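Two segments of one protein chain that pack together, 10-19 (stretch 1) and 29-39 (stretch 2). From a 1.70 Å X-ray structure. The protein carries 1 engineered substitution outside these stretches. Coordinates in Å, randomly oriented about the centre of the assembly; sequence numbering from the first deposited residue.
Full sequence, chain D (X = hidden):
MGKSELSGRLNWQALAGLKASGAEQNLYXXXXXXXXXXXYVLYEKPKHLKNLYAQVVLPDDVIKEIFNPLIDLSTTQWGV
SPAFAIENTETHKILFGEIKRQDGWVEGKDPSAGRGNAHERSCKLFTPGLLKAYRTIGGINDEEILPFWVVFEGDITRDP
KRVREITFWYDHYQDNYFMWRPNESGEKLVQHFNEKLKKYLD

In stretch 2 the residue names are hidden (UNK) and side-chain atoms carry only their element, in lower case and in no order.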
# COMPACT_ATOMS: atom_id res chain seq x y z
N LEU D 10 24.99 -20.42 -1.62
CA LEU D 10 25.37 -19.14 -2.19
C LEU D 10 26.90 -18.96 -2.15
O LEU D 10 27.60 -19.70 -1.45
CB LEU D 10 24.63 -18.03 -1.41
CG LEU D 10 23.10 -18.10 -1.49
CD1 LEU D 10 22.48 -16.84 -0.83
CD2 LEU D 10 22.69 -18.11 -2.95
N ASN D 11 27.40 -17.99 -2.91
CA ASN D 11 28.85 -17.76 -2.99
C ASN D 11 29.29 -16.75 -1.95
O ASN D 11 29.59 -15.60 -2.27
CB ASN D 11 29.20 -17.26 -4.38
CG ASN D 11 30.69 -17.32 -4.68
OD1 ASN D 11 31.52 -17.35 -3.76
ND2 ASN D 11 31.04 -17.28 -5.95
N TRP D 12 29.35 -17.21 -0.71
CA TRP D 12 29.72 -16.36 0.39
C TRP D 12 31.15 -15.83 0.27
O TRP D 12 31.43 -14.73 0.75
CB TRP D 12 29.52 -17.12 1.71
CG TRP D 12 28.07 -17.50 1.93
CD1 TRP D 12 27.48 -18.72 1.69
CD2 TRP D 12 27.01 -16.63 2.39
NE1 TRP D 12 26.13 -18.66 1.97
CE2 TRP D 12 25.82 -17.40 2.40
CE3 TRP D 12 26.96 -15.28 2.78
CZ2 TRP D 12 24.58 -16.87 2.80
CZ3 TRP D 12 25.73 -14.74 3.18
CH2 TRP D 12 24.56 -15.54 3.19
N GLN D 13 32.03 -16.59 -0.38
CA GLN D 13 33.41 -16.12 -0.53
C GLN D 13 33.48 -14.90 -1.45
O GLN D 13 34.27 -13.98 -1.20
CB GLN D 13 34.31 -17.23 -1.09
CG GLN D 13 34.43 -18.45 -0.15
CD GLN D 13 33.53 -19.60 -0.60
OE1 GLN D 13 32.40 -19.38 -1.06
NE2 GLN D 13 34.03 -20.85 -0.45
N ALA D 14 32.66 -14.87 -2.50
CA ALA D 14 32.66 -13.73 -3.41
C ALA D 14 32.15 -12.51 -2.67
O ALA D 14 32.68 -11.42 -2.87
CB ALA D 14 31.80 -13.99 -4.63
N LEU D 15 31.14 -12.68 -1.82
CA LEU D 15 30.62 -11.54 -1.04
C LEU D 15 31.68 -11.04 -0.04
O LEU D 15 31.86 -9.82 0.16
CB LEU D 15 29.34 -11.94 -0.30
CG LEU D 15 28.74 -10.86 0.63
CD1 LEU D 15 28.45 -9.59 -0.19
CD2 LEU D 15 27.47 -11.34 1.27
N ALA D 16 32.39 -11.98 0.59
CA ALA D 16 33.44 -11.58 1.53
C ALA D 16 34.52 -10.80 0.77
O ALA D 16 35.10 -9.84 1.30
CB ALA D 16 34.03 -12.82 2.23
N GLY D 17 34.79 -11.19 -0.47
CA GLY D 17 35.78 -10.46 -1.26
C GLY D 17 35.32 -9.02 -1.51
O GLY D 17 36.12 -8.08 -1.43
N LEU D 18 34.04 -8.84 -1.83
CA LEU D 18 33.49 -7.50 -2.06
C LEU D 18 33.64 -6.69 -0.78
O LEU D 18 34.09 -5.53 -0.81
CB LEU D 18 32.01 -7.59 -2.47
CG LEU D 18 31.24 -6.28 -2.59
CD1 LEU D 18 31.83 -5.40 -3.68
CD2 LEU D 18 29.78 -6.57 -2.90
N LYS D 19 33.30 -7.28 0.35
CA LYS D 19 33.42 -6.57 1.62
C LYS D 19 34.88 -6.18 1.85
O LYS D 19 35.19 -5.03 2.19
CB LYS D 19 32.91 -7.44 2.77
CG LYS D 19 33.03 -6.78 4.14
CD LYS D 19 32.61 -7.71 5.28
CE LYS D 19 32.65 -7.01 6.63
NZ LYS D 19 32.34 -7.95 7.74
N UNK D 29 25.35 -4.80 -5.92
CA UNK D 29 26.66 -5.47 -5.98
C UNK D 29 26.78 -6.61 -4.96
O UNK D 29 27.46 -7.60 -5.22
n UNK D 29 28.89 -2.70 -4.65
c UNK D 29 27.92 -3.62 -4.67
o UNK D 29 27.17 -3.79 -3.72
c UNK D 29 27.85 -4.46 -5.94
N UNK D 30 26.05 -6.51 -3.86
CA UNK D 30 26.05 -7.55 -2.84
C UNK D 30 25.42 -8.84 -3.41
O UNK D 30 26.01 -9.93 -3.34
c UNK D 30 25.27 -7.08 -1.58
c UNK D 30 24.82 -8.26 -0.70
c UNK D 30 26.14 -6.11 -0.76
N UNK D 31 24.23 -8.73 -3.99
CA UNK D 31 23.63 -9.95 -4.51
C UNK D 31 24.34 -10.46 -5.76
O UNK D 31 24.42 -11.68 -5.96
c UNK D 31 19.87 -9.27 -1.76
c UNK D 31 20.61 -9.00 -2.90
c UNK D 31 19.77 -10.56 -1.26
c UNK D 31 22.12 -9.77 -4.78
c UNK D 31 21.17 -11.34 -3.06
c UNK D 31 21.27 -10.04 -3.57
c UNK D 31 20.42 -11.60 -1.91
N UNK D 32 24.84 -9.56 -6.61
CA UNK D 32 25.57 -10.02 -7.80
C UNK D 32 26.79 -10.81 -7.35
O UNK D 32 27.13 -11.85 -7.94
n UNK D 32 23.95 -9.11 -9.85
c UNK D 32 26.02 -8.83 -8.66
c UNK D 32 24.89 -8.26 -9.48
o UNK D 32 24.89 -7.06 -9.83
N UNK D 33 27.46 -10.36 -6.30
CA UNK D 33 28.64 -11.10 -5.84
C UNK D 33 28.26 -12.46 -5.28
O UNK D 33 28.85 -13.48 -5.63
c UNK D 33 29.41 -10.29 -4.78
N UNK D 34 27.27 -12.46 -4.39
CA UNK D 34 26.87 -13.70 -3.73
C UNK D 34 26.22 -14.72 -4.66
O UNK D 34 26.13 -15.93 -4.35
c UNK D 34 26.33 -14.35 -1.39
c UNK D 34 26.00 -13.36 -2.47
c UNK D 34 24.48 -13.36 -2.79
N UNK D 35 25.78 -14.26 -5.82
CA UNK D 35 25.19 -15.17 -6.79
C UNK D 35 26.19 -15.68 -7.83
O UNK D 35 25.82 -16.50 -8.69
c UNK D 35 21.46 -14.81 -4.69
c UNK D 35 24.01 -14.51 -7.52
c UNK D 35 22.78 -14.31 -6.66
c UNK D 35 22.62 -14.97 -5.44
c UNK D 35 21.74 -13.47 -7.11
c UNK D 35 20.58 -13.31 -6.36
c UNK D 35 20.43 -13.98 -5.16
N UNK D 36 27.44 -15.23 -7.77
CA UNK D 36 28.43 -15.66 -8.77
C UNK D 36 28.58 -17.16 -8.86
O UNK D 36 28.83 -17.82 -7.86
o UNK D 36 31.29 -11.72 -8.23
o UNK D 36 32.24 -13.70 -8.33
c UNK D 36 31.23 -12.95 -8.42
c UNK D 36 29.88 -13.56 -8.78
c UNK D 36 29.81 -15.05 -8.49
N UNK D 37 28.41 -17.70 -10.06
CA UNK D 37 28.56 -19.13 -10.24
C UNK D 37 27.40 -19.97 -9.76
O UNK D 37 27.47 -21.20 -9.81
N UNK D 38 26.33 -19.33 -9.28
CA UNK D 38 25.17 -20.09 -8.81
C UNK D 38 24.05 -20.05 -9.84
O UNK D 38 24.17 -19.42 -10.91
o UNK D 38 23.86 -18.32 -7.78
c UNK D 38 24.60 -19.52 -7.49
c UNK D 38 25.73 -19.18 -6.48
N UNK D 39 22.95 -20.70 -9.50
CA UNK D 39 21.79 -20.74 -10.38
C UNK D 39 20.93 -19.49 -10.20
O UNK D 39 19.96 -19.31 -10.95
c UNK D 39 20.35 -22.01 -8.69
c UNK D 39 19.30 -23.48 -6.92
c UNK D 39 19.85 -23.43 -8.34
c UNK D 39 20.94 -21.99 -10.08
n UNK D 39 18.90 -24.87 -6.50

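Position 29 carries two side-chain carbons, the second bearing one oxygen and one nitrogen, and the oxygen comes near Leu18 CD2. A carboxamide this short is Asn29. Its OD1 lies 3.9 Å from Leu18 CD2, while its polar atoms find hydrogen bonds elsewhere in the structure.

At position 30 one carbon carries two more, a branch at CB whose arms meet Leu15 and Leu18, hence Val30. Its CG1 is 3.9 Å from Leu15 CD1 and its CG2 4.2 Å from Leu18 CD2, so the compact fork meets two leucines.

Position 31 has one carbon and a six-carbon ring without a hydroxyl. Its CA-to-CB bond points away from stretch 1, and the buried ring makes no contact with it. This is Phe31.

Position 32 again shows two carbons, oxygen and nitrogen, touching nothing on stretch 1: Asn32. A polar amide suits this partly exposed site, which has no contact to fill.

Position 33 has a single carbon, directed toward stretch 1 and near Ala14 and Leu18, and is Ala33. So small a side chain suits a close approach: CB lies 4.4 Å from Ala14 CB and 4.2 Å from Leu18 CD2.

Position 34 has three carbons, forked at CB, with one arm near Leu10, Trp12 and Leu15: Val34. Its CG2 sits 4.0 Å from Leu15 CB, 4.1 Å from Leu10 CB and over one face of the Trp12 ring, an apolar fit for a buried branched residue.

Position 35, one carbon plus a six-carbon ring that meets Leu10, is Phe35. Although its CB points away, the ring returns, and Leu10 CD2 lies at its edge, 3.9 Å from CE2.

Position 36 has three carbons, the third holding two oxygens, one of them near Ala14 CB: Glu36. Exposed Glu36 lies at the margin of the contact, its OE2 3.7 Å from Ala14 CB.

Position 37 has no side-chain atoms and is Gly37; its phi of 76° favours glycine in this type II turn.

Position 38 has one carbon bearing an oxygen and a carbon, the latter near Leu10 and Asn11: Thr38. OG1 donates to Phe35 O at 2.8 Å, tying the turn together, while CG2 lies 4.3 Å from Leu10 CA.

Position 39 has four carbons in a row ending in nitrogen, out of reach of stretch 1: Lys39. Its amine is hydrogen-bonded elsewhere in the structure, as suits a charged side chain.

The two helices run at 140°, their axes approaching to 7.8 Å, and apolar side chains fill the space between them. Asn11 adds polar ties. Its backbone N donates to Val34 O at 2.8 Å and its ND2 to Glu36 O at 3.0 Å, while its OD1 accepts from Ala14 N at 3.0 Å. Asn11 thus caps its own helix and binds two backbone carbonyls of stretch 2, those of Val34 and Glu36.

Stretch 2, residues 29-39: NVFNAVFEGTK
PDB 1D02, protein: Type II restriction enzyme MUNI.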